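Side-chain contact in methyl transferase from Methanosarcina acetivorans (Methanosarcina acetivorans, PDB 6MRO), which probably transfers methyl groups from S-adenosylmethionine, and binds the product S-adenosylhomocysteine and calcium ions: residues V85-V88 with L89-D92. The protein carries 1 engineered substitution. Sequence-based numbering, arbitrary orientation.
With SAH (S-adenosyl-L-homocysteine), chain B.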
# COMPACT_ATOMS: atom_id res chain seq x y z
N VAL A 85 -4.74 10.67 -9.56
CA VAL A 85 -5.06 11.37 -8.32
C VAL A 85 -6.45 10.95 -7.89
O VAL A 85 -7.39 11.00 -8.69
CB VAL A 85 -4.98 12.90 -8.53
CG1 VAL A 85 -5.39 13.61 -7.25
CG2 VAL A 85 -3.58 13.33 -8.96
N GLY A 86 -6.59 10.55 -6.64
CA GLY A 86 -7.88 10.06 -6.18
C GLY A 86 -7.85 9.65 -4.73
O GLY A 86 -6.79 9.55 -4.10
N ASN A 87 -9.05 9.42 -4.21
CA ASN A 87 -9.28 9.07 -2.81
C ASN A 87 -9.68 7.60 -2.73
O ASN A 87 -10.68 7.20 -3.33
CB ASN A 87 -10.38 9.95 -2.23
CG ASN A 87 -10.43 9.89 -0.73
OD1 ASN A 87 -10.12 8.87 -0.11
ND2 ASN A 87 -10.85 11.00 -0.13
N VAL A 88 -8.91 6.81 -1.98
CA VAL A 88 -9.20 5.39 -1.84
C VAL A 88 -10.56 5.18 -1.19
O VAL A 88 -11.26 4.20 -1.48
CB VAL A 88 -8.07 4.70 -1.07
CG1 VAL A 88 -8.49 3.32 -0.55
CG2 VAL A 88 -6.84 4.58 -1.97
N LEU A 89 -10.99 6.11 -0.33
CA LEU A 89 -12.30 6.04 0.30
C LEU A 89 -13.43 6.39 -0.65
O LEU A 89 -14.60 6.33 -0.25
CB LEU A 89 -12.34 6.96 1.52
CG LEU A 89 -11.28 6.71 2.61
CD1 LEU A 89 -11.46 7.69 3.76
CD2 LEU A 89 -11.34 5.28 3.10
N GLU A 90 -13.11 6.76 -1.90
CA GLU A 90 -14.11 7.08 -2.91
C GLU A 90 -13.84 6.34 -4.22
O GLU A 90 -14.41 6.72 -5.26
CB GLU A 90 -14.14 8.59 -3.19
CG GLU A 90 -14.62 9.44 -2.04
CD GLU A 90 -14.20 10.89 -2.19
OE1 GLU A 90 -13.62 11.23 -3.25
OE2 GLU A 90 -14.45 11.69 -1.26
N MET A 91 -13.00 5.31 -4.22
CA MET A 91 -12.59 4.75 -5.50
C MET A 91 -13.63 3.85 -6.13
O MET A 91 -13.39 3.32 -7.22
CB MET A 91 -11.26 4.01 -5.37
CG MET A 91 -11.26 2.79 -4.47
SD MET A 91 -9.61 2.11 -4.45
CE MET A 91 -9.78 0.86 -3.17
N ASP A 92 -14.80 3.77 -5.54
CA ASP A 92 -15.88 3.05 -6.19
C ASP A 92 -16.36 3.87 -7.38
O ASP A 92 -17.03 3.37 -8.24
CB ASP A 92 -17.00 2.78 -5.22
CG ASP A 92 -17.50 3.98 -4.55
OD1 ASP A 92 -16.78 4.90 -4.21
OD2 ASP A 92 -18.68 4.00 -4.29
N SAH B . 3.01 4.00 -0.75
CA SAH B . 3.95 5.13 -0.82
CB SAH B . 3.45 6.30 0.03
CG SAH B . 3.11 5.90 1.47
SD SAH B . 2.71 7.31 2.53
C SAH B . 5.35 4.74 -0.38
O SAH B . 5.57 3.63 0.12
OXT SAH B . 6.28 5.55 -0.51
C5' SAH B . 0.90 7.16 2.42
C4' SAH B . 0.32 7.73 1.13
O4' SAH B . -1.09 7.58 1.14
C3' SAH B . 0.61 9.21 0.88
O3' SAH B . 1.22 9.32 -0.40
C2' SAH B . -0.76 9.87 0.95
O2' SAH B . -0.93 10.99 0.10
C1' SAH B . -1.68 8.73 0.57
N9 SAH B . -3.06 8.82 1.07
C8 SAH B . -3.48 9.11 2.35
N7 SAH B . -4.82 9.04 2.38
C5 SAH B . -5.25 8.68 1.15
C6 SAH B . -6.52 8.46 0.62
N6 SAH B . -7.61 8.60 1.37
N1 SAH B . -6.64 8.10 -0.70
C2 SAH B . -5.52 7.95 -1.49
N3 SAH B . -4.26 8.18 -0.97
C4 SAH B . -4.15 8.52 0.33
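Asn87 OD1 accepts the backbone N-H of Leu89 at 2.9 Å in an Asx turn, the donor lying above the amide plane rather than within it. The same oxygen takes a second bond, from the exocyclic amine of the cofactor product: S-adenosylhomocysteine N6 stands 2.9 Å from Asn87 OD1. Two donors thus grip one carbonyl oxygen, which should hold the amide's rotation. With CG anti to the backbone N (chi1 -166°), the Asn87 amide is set beside its own carbonyl carbon, which brings OD1 to the Leu89 N-H. The neighbouring backbone completes adenine recognition, as Val88 N points almost straight (174°) at N1 of the adenine, and the Val88 CG2 methyl packs 3.7 Å from C2 of the S-adenosylhomocysteine adenine. Amine and N1 are therefore read together, in a loop after strand 82-85 of a Rossmann-type methyltransferase fold, where Asp61, at the end of the adjacent strand 56-61, also binds the ligand. The first turn of the 3-10 segment is closed by Glu90 N, which donates to Asn87 O at 2.9 Å, and is followed by a weak, longer bond from Met91 N to Val88 O. The Glu90 side chain passes Asn87 at a slant, its carboxylate turned 38° from the amide; Glu90 OE1 comes to 3.6 Å from Asn87 CB, a van der Waals contact. On the buried side, Met91 and Val88 lie alongside each other, pointing the same way. The extended Met91 chain brings its CE methyl 3.8 Å from Val88 CG1. Phe120 of helix 114-127 touches Val88 and Leu89, while Ile39 and Leu37 of strand 35-39 back Val88 and Met91 respectively. Further along, Asp92 OD1 is hydrogen-bonded to His123 of the same helix.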